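Local coordinates for protein 2-polyprenyl-6-methoxyphenol hydroxylase-like FAD-dependent oxidoreductase (Streptomyces sp. NRRL 11266, PDB 6UI5) that binds flavin-adenine dinucleotide through a Rossmann-type domain and is probably a flavin-dependent oxidoreductase, at residues A13-A18 against A28-I33; L21-V26 against V109-D114; D114-T119 against G142-R147. All coordinates share one frame; numbering follows the deposited sequence.

Contact 1 (A13-A18 against A28-I33); sequences AGLMLA and AVLVDI. With FAD (flavin-adenine dinucleotide), chain C.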
loop_
_atom_site.group_PDB
_atom_site.type_symbol
_atom_site.label_atom_id
_atom_site.label_comp_id
_atom_site.label_asym_id
_atom_site.label_seq_id
_atom_site.Cartn_x
_atom_site.Cartn_y
_atom_site.Cartn_z
ATOM N N ALA A 13 -17.695 -24.195 6.732
ATOM C CA ALA A 13 -17.463 -23.771 8.101
ATOM C C ALA A 13 -18.091 -24.745 9.085
ATOM O O ALA A 13 -17.392 -25.391 9.877
ATOM C CB ALA A 13 -18.022 -22.358 8.283
ATOM N N GLY A 14 -19.417 -24.892 9.015
ATOM C CA GLY A 14 -20.113 -25.726 9.985
ATOM C C GLY A 14 -19.795 -27.198 9.830
ATOM O O GLY A 14 -19.706 -27.927 10.819
ATOM N N LEU A 15 -19.643 -27.661 8.589
ATOM C CA LEU A 15 -19.294 -29.059 8.352
ATOM C C LEU A 15 -17.947 -29.368 8.987
ATOM O O LEU A 15 -17.818 -30.261 9.843
ATOM C CB LEU A 15 -19.252 -29.333 6.836
ATOM C CG LEU A 15 -20.546 -29.681 6.126
ATOM C CD1 LEU A 15 -20.488 -29.595 4.564
ATOM C CD2 LEU A 15 -20.890 -31.081 6.592
ATOM N N MET A 16 -16.940 -28.590 8.593
ATOM C CA MET A 16 -15.578 -28.770 9.069
ATOM C C MET A 16 -15.514 -28.734 10.594
ATOM O O MET A 16 -14.788 -29.522 11.212
ATOM C CB MET A 16 -14.671 -27.711 8.417
ATOM C CG MET A 16 -13.287 -27.704 8.952
ATOM S SD MET A 16 -12.534 -29.343 8.750
ATOM C CE MET A 16 -11.859 -29.519 7.123
ATOM N N LEU A 17 -16.321 -27.888 11.218
ATOM C CA LEU A 17 -16.293 -27.803 12.675
ATOM C C LEU A 17 -16.925 -29.032 13.302
ATOM O O LEU A 17 -16.373 -29.609 14.246
ATOM C CB LEU A 17 -16.993 -26.517 13.145
ATOM C CG LEU A 17 -17.336 -26.351 14.620
ATOM C CD1 LEU A 17 -16.025 -26.316 15.465
ATOM C CD2 LEU A 17 -18.113 -25.038 14.805
ATOM N N ALA A 18 -18.082 -29.448 12.783
ATOM C CA ALA A 18 -18.720 -30.652 13.300
ATOM C C ALA A 18 -17.763 -31.823 13.238
ATOM O O ALA A 18 -17.760 -32.681 14.130
ATOM C CB ALA A 18 -20.009 -30.978 12.524
ATOM N N ALA A 28 -22.094 -33.662 18.610
ATOM C CA ALA A 28 -22.417 -32.493 17.802
ATOM C C ALA A 28 -23.660 -32.733 16.954
ATOM O O ALA A 28 -23.850 -33.814 16.376
ATOM C CB ALA A 28 -21.250 -32.109 16.907
ATOM N N VAL A 29 -24.512 -31.723 16.871
ATOM C CA VAL A 29 -25.668 -31.789 15.990
ATOM C C VAL A 29 -25.583 -30.605 15.044
ATOM O O VAL A 29 -25.540 -29.451 15.481
ATOM C CB VAL A 29 -26.991 -31.809 16.763
ATOM C CG1 VAL A 29 -28.127 -31.377 15.860
ATOM C CG2 VAL A 29 -27.228 -33.205 17.308
ATOM N N LEU A 30 -25.513 -30.902 13.756
ATOM C CA LEU A 30 -25.286 -29.934 12.708
ATOM C C LEU A 30 -26.592 -29.797 11.948
ATOM O O LEU A 30 -27.181 -30.799 11.535
ATOM C CB LEU A 30 -24.150 -30.407 11.804
ATOM C CG LEU A 30 -23.884 -29.759 10.463
ATOM C CD1 LEU A 30 -23.414 -28.369 10.693
ATOM C CD2 LEU A 30 -22.803 -30.552 9.717
ATOM N N VAL A 31 -27.062 -28.565 11.820
ATOM C CA VAL A 31 -28.370 -28.257 11.271
ATOM C C VAL A 31 -28.174 -27.456 9.993
ATOM O O VAL A 31 -27.418 -26.474 9.976
ATOM C CB VAL A 31 -29.224 -27.480 12.290
ATOM C CG1 VAL A 31 -30.353 -26.799 11.598
ATOM C CG2 VAL A 31 -29.774 -28.415 13.327
ATOM N N ASP A 32 -28.840 -27.886 8.925
ATOM C CA ASP A 32 -28.944 -27.097 7.706
ATOM C C ASP A 32 -30.354 -27.280 7.167
ATOM O O ASP A 32 -31.020 -28.277 7.466
ATOM C CB ASP A 32 -27.913 -27.514 6.650
ATOM C CG ASP A 32 -27.784 -26.502 5.515
ATOM O OD1 ASP A 32 -26.888 -25.626 5.592
ATOM O OD2 ASP A 32 -28.569 -26.588 4.539
ATOM N N ILE A 33 -30.814 -26.318 6.367
ATOM C CA ILE A 33 -32.185 -26.402 5.879
ATOM C C ILE A 33 -32.305 -27.068 4.512
ATOM O O ILE A 33 -33.392 -27.553 4.182
ATOM C CB ILE A 33 -32.875 -25.017 5.890
ATOM C CG1 ILE A 33 -31.977 -23.907 5.361
ATOM C CG2 ILE A 33 -33.220 -24.626 7.282
ATOM C CD1 ILE A 33 -31.826 -23.891 3.878
HETATM P PA FAD C . -22.381 -20.746 3.656
HETATM O O1A FAD C . -21.598 -21.349 2.510
HETATM O O2A FAD C . -23.172 -19.562 3.126
HETATM O O5B FAD C . -23.266 -21.902 4.448
HETATM C C5B FAD C . -24.212 -21.516 5.433
HETATM C C4B FAD C . -25.272 -22.658 5.568
HETATM O O4B FAD C . -26.109 -22.469 6.559
HETATM C C3B FAD C . -26.156 -22.706 4.300
HETATM O O3B FAD C . -26.374 -24.010 3.977
HETATM C C2B FAD C . -27.470 -22.027 4.736
HETATM O O2B FAD C . -28.531 -22.432 3.778
HETATM C C1B FAD C . -27.631 -22.540 5.925
HETATM N N9A FAD C . -28.452 -21.781 6.848
HETATM C C8A FAD C . -28.553 -20.435 6.931
HETATM N N7A FAD C . -29.365 -20.143 7.970
HETATM C C5A FAD C . -29.746 -21.312 8.539
HETATM C C6A FAD C . -30.561 -21.608 9.626
HETATM N N6A FAD C . -31.362 -20.905 10.617
HETATM N N1A FAD C . -30.785 -22.876 9.981
HETATM C C2A FAD C . -30.208 -23.886 9.293
HETATM N N3A FAD C . -29.395 -23.594 8.236
HETATM C C4A FAD C . -29.168 -22.317 7.858
HETATM N N1 FAD C . -15.199 -19.198 -2.108
HETATM C C2 FAD C . -13.830 -19.510 -2.611
HETATM O O2 FAD C . -13.022 -20.046 -1.924
HETATM N N3 FAD C . -13.480 -19.141 -4.012
HETATM C C4 FAD C . -14.483 -18.487 -4.855
HETATM O O4 FAD C . -14.236 -18.183 -5.973
HETATM C C4X FAD C . -15.857 -18.185 -4.311
HETATM N N5 FAD C . -16.798 -17.532 -5.192
HETATM C C5X FAD C . -18.154 -17.209 -4.681
HETATM C C6 FAD C . -19.054 -16.573 -5.539
HETATM C C7 FAD C . -20.333 -16.265 -5.092
HETATM C C7M FAD C . -21.078 -15.584 -6.232
HETATM C C8 FAD C . -20.744 -16.583 -3.788
HETATM C C8M FAD C . -22.175 -16.207 -3.386
HETATM C C9 FAD C . -19.839 -17.222 -2.921
HETATM C C9A FAD C . -18.531 -17.539 -3.355
HETATM N N10 FAD C . -17.541 -18.215 -2.432
HETATM C C10 FAD C . -16.212 -18.536 -2.946
HETATM C "C1'" FAD C . -17.975 -18.581 -1.069
HETATM C "C2'" FAD C . -17.191 -18.054 0.146
HETATM O "O2'" FAD C . -16.055 -18.797 0.390
HETATM C "C3'" FAD C . -18.017 -18.231 1.419
HETATM O "O3'" FAD C . -17.381 -17.496 2.415
HETATM C "C4'" FAD C . -18.126 -19.674 1.952
HETATM O "O4'" FAD C . -18.710 -20.577 1.056
HETATM C "C5'" FAD C . -19.064 -19.541 3.158
HETATM O "O5'" FAD C . -18.961 -20.653 4.002
HETATM P P FAD C . -19.957 -20.800 5.313
HETATM O O1P FAD C . -20.106 -22.265 5.649
HETATM O O2P FAD C . -19.538 -19.967 6.510
HETATM O O3P FAD C . -21.388 -20.131 4.827
#
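Leu-30 meets Gly-14, Leu-15 and Ala-18 inside the beta-alpha-beta unit of a Rossmann-type FAD-binding fold, where helix 12-22 connects strand 5-8 to strand 28-31. The axes of helix 13-18 and strand 28-31 run nearly antiparallel, at 166°, and come within 9.1 Å of each other. Leu-30 points from the strand toward the helix, with CG anti to its backbone N (chi1 167°), and its two methyls divide the work. Leu-30 CD1 lies against the helix backbone, 3.7 Å from Gly-14 O; with no side chain on Gly-14, the methyl can come right up to this carbonyl, which also accepts the helical bond from Ala-18 N. Leu-30 CD2 meets the side chains, Ala-18 CB at 4.0 Å and Leu-15 CD2 at 3.7 Å. Leu-15 arrives there indirectly: its CB points away from the strand, CG sits anti to the carbonyl carbon (chi1 -85°), and only CD2 reaches back, so that the two leucines cross at about a right angle. No hydrogen bond spans the two segments, and the touching residues are all buried. Val-7 of strand 5-8 and Val-113 also pack on Leu-30.

The polar chemistry lies at the FAD end. Just past the strand, Asp-32 OD1 faces the ribose hydroxyl and is also bonded by Ala-10 N, while OD2 accepts from His-34 N. O3B of FAD probably donates to Asp-32 OD1, though the modelled separation is too short to trust. Gly-14 fits the final glycine of a GxGxxG pattern, consistent with the close approach of this helix to the cofactor. Ala-13 N donates to FAD O1P at 3.3 Å, bringing the first turn of the helix up to a phosphate oxygen.

Contact 2 (L21-V26 against V109-D114); sequences LAMRDV and VELGVD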
loop_
_atom_site.group_PDB
_atom_site.type_symbol
_atom_site.label_atom_id
_atom_site.label_comp_id
_atom_site.label_asym_id
_atom_site.label_seq_id
_atom_site.Cartn_x
_atom_site.Cartn_y
_atom_site.Cartn_z
ATOM N N LEU A 21 -15.376 -31.339 16.040
ATOM C CA LEU A 21 -15.987 -31.648 17.328
ATOM C C LEU A 21 -16.190 -33.153 17.506
ATOM O O LEU A 21 -16.021 -33.681 18.616
ATOM C CB LEU A 21 -17.310 -30.905 17.474
ATOM C CG LEU A 21 -17.252 -29.382 17.607
ATOM C CD1 LEU A 21 -18.664 -28.738 17.657
ATOM C CD2 LEU A 21 -16.466 -29.036 18.846
ATOM N N ALA A 22 -16.516 -33.856 16.419
ATOM C CA ALA A 22 -16.890 -35.263 16.497
ATOM C C ALA A 22 -15.676 -36.172 16.511
ATOM O O ALA A 22 -15.714 -37.244 17.126
ATOM C CB ALA A 22 -17.787 -35.642 15.321
ATOM N N MET A 23 -14.602 -35.784 15.818
ATOM C CA MET A 23 -13.379 -36.572 15.910
ATOM C C MET A 23 -12.850 -36.623 17.340
ATOM O O MET A 23 -12.090 -37.540 17.676
ATOM C CB MET A 23 -12.320 -36.018 14.965
ATOM C CG MET A 23 -11.543 -34.805 15.519
ATOM S SD MET A 23 -10.292 -34.306 14.312
ATOM C CE MET A 23 -11.273 -34.541 12.802
ATOM N N ARG A 24 -13.257 -35.676 18.191
ATOM C CA ARG A 24 -12.882 -35.653 19.597
ATOM C C ARG A 24 -14.024 -36.115 20.512
ATOM O O ARG A 24 -14.049 -35.766 21.698
ATOM C CB ARG A 24 -12.388 -34.250 19.981
ATOM C CG ARG A 24 -11.303 -33.687 19.001
ATOM C CD ARG A 24 -10.671 -32.367 19.468
ATOM N NE ARG A 24 -9.454 -32.074 18.714
ATOM C CZ ARG A 24 -9.450 -31.518 17.506
ATOM N NH1 ARG A 24 -10.612 -31.196 16.944
ATOM N NH2 ARG A 24 -8.300 -31.255 16.866
ATOM N N ASP A 25 -14.971 -36.891 19.983
ATOM C CA ASP A 25 -16.028 -37.499 20.791
ATOM C C ASP A 25 -16.853 -36.456 21.552
ATOM O O ASP A 25 -17.356 -36.724 22.641
ATOM C CB ASP A 25 -15.443 -38.539 21.755
ATOM C CG ASP A 25 -14.688 -39.655 21.032
ATOM O OD1 ASP A 25 -14.823 -39.788 19.792
ATOM O OD2 ASP A 25 -13.963 -40.408 21.710
ATOM N N VAL A 26 -16.977 -35.257 21.008
ATOM C CA VAL A 26 -17.906 -34.247 21.509
ATOM C C VAL A 26 -19.211 -34.410 20.739
ATOM O O VAL A 26 -19.194 -34.329 19.503
ATOM C CB VAL A 26 -17.352 -32.818 21.327
ATOM C CG1 VAL A 26 -18.453 -31.784 21.547
ATOM C CG2 VAL A 26 -16.187 -32.562 22.258
ATOM N N VAL A 109 -20.529 -37.916 8.800
ATOM C CA VAL A 109 -21.494 -38.940 9.168
ATOM C C VAL A 109 -20.770 -40.125 9.788
ATOM O O VAL A 109 -21.276 -40.728 10.740
ATOM C CB VAL A 109 -22.415 -39.342 7.985
ATOM C CG1 VAL A 109 -23.060 -38.104 7.375
ATOM C CG2 VAL A 109 -21.701 -40.162 6.922
ATOM N N GLU A 110 -19.556 -40.438 9.332
ATOM C CA GLU A 110 -18.848 -41.570 9.936
ATOM C C GLU A 110 -18.316 -41.250 11.328
ATOM O O GLU A 110 -18.260 -42.148 12.177
ATOM C CB GLU A 110 -17.704 -42.049 9.049
ATOM C CG GLU A 110 -16.746 -40.987 8.643
ATOM C CD GLU A 110 -16.210 -41.233 7.254
ATOM O OE1 GLU A 110 -15.004 -40.982 7.017
ATOM O OE2 GLU A 110 -17.005 -41.686 6.402
ATOM N N LEU A 111 -17.926 -39.992 11.590
ATOM C CA LEU A 111 -17.531 -39.645 12.953
ATOM C C LEU A 111 -18.732 -39.442 13.866
ATOM O O LEU A 111 -18.545 -39.139 15.054
ATOM C CB LEU A 111 -16.625 -38.406 12.985
ATOM C CG LEU A 111 -15.306 -38.349 12.176
ATOM C CD1 LEU A 111 -14.845 -36.887 12.065
ATOM C CD2 LEU A 111 -14.165 -39.238 12.734
ATOM N N GLY A 112 -19.953 -39.623 13.363
ATOM C CA GLY A 112 -21.108 -39.655 14.231
ATOM C C GLY A 112 -21.769 -38.326 14.512
ATOM O O GLY A 112 -22.543 -38.234 15.472
ATOM N N VAL A 113 -21.484 -37.292 13.723
ATOM C CA VAL A 113 -22.297 -36.094 13.803
ATOM C C VAL A 113 -23.739 -36.447 13.485
ATOM O O VAL A 113 -24.017 -37.156 12.514
ATOM C CB VAL A 113 -21.772 -35.044 12.817
ATOM C CG1 VAL A 113 -22.793 -33.951 12.664
ATOM C CG2 VAL A 113 -20.455 -34.499 13.300
ATOM N N ASP A 114 -24.663 -35.967 14.304
ATOM C CA ASP A 114 -26.072 -36.039 13.926
ATOM C C ASP A 114 -26.315 -34.899 12.948
ATOM O O ASP A 114 -26.513 -33.751 13.350
ATOM C CB ASP A 114 -26.976 -35.952 15.144
ATOM C CG ASP A 114 -28.462 -36.080 14.791
ATOM O OD1 ASP A 114 -28.801 -36.449 13.639
ATOM O OD2 ASP A 114 -29.288 -35.820 15.684
#
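Ala-22 and Leu-111 touch where two helices both run out, each through a Schellman motif, so that the contact pairs one C-terminal end with another. The evidence lies in the backbone on each side. In 21-26 the motif is given by Val-26 N bonding to Leu-21 O and Asp-25 N to Ala-22 O, with Asp-25 at positive phi. In 109-114 Gly-112 holds the corresponding positive-phi position, and its N reaches Val-109 O at 3.1 Å.

Ala-22 is the centre of the contact. Its CB points at the other segment and meets a methyl and a carbonyl oxygen from directions about a right angle apart: Val-113 CG2 lies 3.5 Å from Ala-22 CB, and Leu-111 O lies 3.6 Å from that same carbon. Leu-111 CB also touches it, 3.8 Å from Ala-22 CB. Beyond it, Leu-111 places CG anti to its carbonyl carbon (chi1 -56°) and carries CD1 alongside the neighbouring residue, 3.9 Å from Met-23 CB. Val-113 also packs on Leu-30 of strand 28-31, which ties this junction to the parallel sheet, whereas Met-23 rests on Arg-57.

The side-chain-to-side-chain contacts are all apolar, Ala-22 CB also touches the carbonyl oxygen of Leu-111, and no hydrogen bond crosses. The junction therefore depends on van der Waals fit and not on hydrogen bonds between the segments, while the capping bonds described are made within each segment.

Contact 3 (D114-T119 against G142-R147); sequences DLRWAT and GEEQLR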
loop_
_atom_site.group_PDB
_atom_site.type_symbol
_atom_site.label_atom_id
_atom_site.label_comp_id
_atom_site.label_asym_id
_atom_site.label_seq_id
_atom_site.Cartn_x
_atom_site.Cartn_y
_atom_site.Cartn_z
ATOM N N ASP A 114 -24.663 -35.967 14.304
ATOM C CA ASP A 114 -26.072 -36.039 13.926
ATOM C C ASP A 114 -26.315 -34.899 12.948
ATOM O O ASP A 114 -26.513 -33.751 13.350
ATOM C CB ASP A 114 -26.976 -35.952 15.144
ATOM C CG ASP A 114 -28.462 -36.080 14.791
ATOM O OD1 ASP A 114 -28.801 -36.449 13.639
ATOM O OD2 ASP A 114 -29.288 -35.820 15.684
ATOM N N LEU A 115 -26.306 -35.217 11.658
ATOM C CA LEU A 115 -26.501 -34.236 10.594
ATOM C C LEU A 115 -27.980 -34.208 10.181
ATOM O O LEU A 115 -28.572 -35.260 9.914
ATOM C CB LEU A 115 -25.587 -34.596 9.414
ATOM C CG LEU A 115 -25.321 -33.593 8.287
ATOM C CD1 LEU A 115 -24.252 -34.124 7.364
ATOM C CD2 LEU A 115 -26.594 -33.311 7.472
ATOM N N ARG A 116 -28.570 -33.001 10.122
ATOM C CA ARG A 116 -30.011 -32.800 9.883
ATOM C C ARG A 116 -30.273 -31.838 8.737
ATOM O O ARG A 116 -30.407 -30.632 8.962
ATOM C CB ARG A 116 -30.710 -32.278 11.111
ATOM C CG ARG A 116 -30.273 -32.931 12.339
ATOM C CD ARG A 116 -31.316 -32.820 13.393
ATOM N NE ARG A 116 -30.924 -33.648 14.514
ATOM C CZ ARG A 116 -31.305 -33.438 15.765
ATOM N NH1 ARG A 116 -32.092 -32.419 16.061
ATOM N NH2 ARG A 116 -30.887 -34.251 16.720
ATOM N N TRP A 117 -30.432 -32.376 7.537
ATOM C CA TRP A 117 -30.995 -31.578 6.467
ATOM C C TRP A 117 -32.444 -31.165 6.811
ATOM O O TRP A 117 -33.076 -31.710 7.726
ATOM C CB TRP A 117 -30.917 -32.365 5.157
ATOM C CG TRP A 117 -29.546 -32.942 4.878
ATOM C CD1 TRP A 117 -29.157 -34.249 5.000
ATOM C CD2 TRP A 117 -28.391 -32.226 4.431
ATOM N NE1 TRP A 117 -27.834 -34.389 4.649
ATOM C CE2 TRP A 117 -27.341 -33.161 4.297
ATOM C CE3 TRP A 117 -28.142 -30.883 4.129
ATOM C CZ2 TRP A 117 -26.062 -32.792 3.884
ATOM C CZ3 TRP A 117 -26.865 -30.519 3.715
ATOM C CH2 TRP A 117 -25.847 -31.470 3.594
ATOM N N ALA A 118 -32.945 -30.146 6.101
ATOM C CA ALA A 118 -34.335 -29.685 6.225
ATOM C C ALA A 118 -34.714 -29.343 7.668
ATOM O O ALA A 118 -35.836 -29.585 8.113
ATOM C CB ALA A 118 -35.317 -30.717 5.644
ATOM N N THR A 119 -33.776 -28.771 8.410
ATOM C CA THR A 119 -34.030 -28.361 9.786
ATOM C C THR A 119 -33.561 -26.919 9.967
ATOM O O THR A 119 -32.437 -26.578 9.593
ATOM C CB THR A 119 -33.335 -29.307 10.780
ATOM O OG1 THR A 119 -33.702 -30.671 10.497
ATOM C CG2 THR A 119 -33.767 -28.985 12.184
ATOM N N GLY A 142 -42.514 -30.421 13.565
ATOM C CA GLY A 142 -42.898 -29.412 14.532
ATOM C C GLY A 142 -41.755 -28.500 14.929
ATOM O O GLY A 142 -41.071 -27.940 14.070
ATOM N N GLU A 143 -41.546 -28.344 16.237
ATOM C CA GLU A 143 -40.489 -27.492 16.777
ATOM C C GLU A 143 -39.869 -28.208 17.974
ATOM O O GLU A 143 -40.487 -28.284 19.045
ATOM C CB GLU A 143 -41.004 -26.117 17.176
ATOM C CG GLU A 143 -41.025 -25.122 16.049
ATOM C CD GLU A 143 -41.216 -23.698 16.536
ATOM O OE1 GLU A 143 -41.628 -23.519 17.704
ATOM O OE2 GLU A 143 -40.942 -22.760 15.755
ATOM N N GLU A 144 -38.652 -28.729 17.793
ATOM C CA GLU A 144 -37.895 -29.190 18.939
ATOM C C GLU A 144 -37.250 -27.999 19.619
ATOM O O GLU A 144 -36.734 -27.086 18.964
ATOM C CB GLU A 144 -36.835 -30.212 18.544
ATOM C CG GLU A 144 -36.645 -31.260 19.641
ATOM C CD GLU A 144 -35.203 -31.708 19.791
ATOM O OE1 GLU A 144 -34.807 -32.043 20.925
ATOM O OE2 GLU A 144 -34.474 -31.736 18.781
ATOM N N GLN A 145 -37.307 -27.994 20.942
ATOM C CA GLN A 145 -36.682 -26.973 21.762
ATOM C C GLN A 145 -35.485 -27.667 22.436
ATOM O O GLN A 145 -35.624 -28.234 23.520
ATOM C CB GLN A 145 -37.721 -26.411 22.763
ATOM C CG GLN A 145 -37.597 -24.929 23.103
ATOM C CD GLN A 145 -37.963 -24.633 24.540
ATOM O OE1 GLN A 145 -37.332 -25.145 25.470
ATOM N NE2 GLN A 145 -38.995 -23.819 24.737
ATOM N N LEU A 146 -34.311 -27.618 21.796
ATOM C CA LEU A 146 -33.151 -28.400 22.235
ATOM C C LEU A 146 -32.281 -27.639 23.239
ATOM O O LEU A 146 -31.928 -26.467 23.034
ATOM C CB LEU A 146 -32.311 -28.837 21.033
ATOM C CG LEU A 146 -30.986 -29.576 21.222
ATOM C CD1 LEU A 146 -31.057 -30.661 22.310
ATOM C CD2 LEU A 146 -30.573 -30.204 19.892
ATOM N N ARG A 147 -31.931 -28.333 24.317
ATOM C CA ARG A 147 -31.023 -27.853 25.350
ATOM C C ARG A 147 -29.609 -28.301 24.980
ATOM O O ARG A 147 -29.360 -29.503 24.826
ATOM C CB ARG A 147 -31.474 -28.414 26.704
ATOM C CG ARG A 147 -30.719 -27.972 27.963
ATOM C CD ARG A 147 -30.149 -26.555 27.892
ATOM N NE ARG A 147 -29.680 -26.074 29.195
ATOM C CZ ARG A 147 -28.621 -26.549 29.858
ATOM N NH1 ARG A 147 -27.889 -27.545 29.359
ATOM N NH2 ARG A 147 -28.291 -26.024 31.035
#
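Arg-116 and Glu-144 make the one close approach between 114-119 and 142-147, and it is ionic. Arg-116 NH1 lies 3.7 Å from Glu-144 OE2, a long salt bridge rather than a hydrogen bond. The oxygen comes up to the edge of the guanidinium, near its plane, but the carboxylate is turned, with 37° between the two flat groups. The side chains themselves cross at about a right angle: Arg-116 is extended from CG to NE, and Glu-144 is bent at chi2.

The other ion pair lies within 114-119. Arg-116 NE donates to Asp-114 OD2 at 3.0 Å, and NH2 is modelled on the same oxygen at a distance short enough to be doubtful. The NE donor stands well above the carboxylate plane, by 56°, while OD2 lies close to the guanidinium plane. One arginine thus joins two acids in a network, in which NE holds Asp-114 and NH1 faces Glu-144.

In the fold, this network bridges two sheets. Within this chain, strand 114-116 is an outermost strand of the parallel Rossmann-type sheet, next to 28-31, and strand 143-148 is an outermost strand of the three-stranded antiparallel sheet inserted before strand 150-153.

An uncharged hydrogen bond joins Thr-119 OG1, the donor, to Trp-117 O at 3.0 Å, approaching from above the carbonyl plane in the loop after the strand. Thr-119 belongs to the FAD pocket.

Apolar contacts keep to each side. Leu-115 CD2 sits 3.2 Å above one face of the Trp-117 ring, offset toward its rim, and Ile-105 of helix 97-110 touches both residues. Leu-146 points toward 114-119 without close contact and also packs on Val-135 and Pro-4.

Contact 1 is buried core, contact 2 partly buried and contact 3 at the surface, and the chemistry follows that order: apolar between helix and strand, apolar between helix ends, then ionic. Contacts 1 and 2 share helix 12-22, their centres about 10 Å apart, and Ala-18 O packs on Val-113 CG2 at 3.4 Å. Contact 3 shares Asp-114 with contact 2 and reaches contact 1 through the parallel sheet, where strands 28-31 and 114-116 are neighbours: Leu-30 N probably bonds to Asp-114 O, and Arg-116 N to Leu-30 O. FAD-pocket residues occur in contacts 1 and 3, whereas contact 2 lies farther from the cofactor.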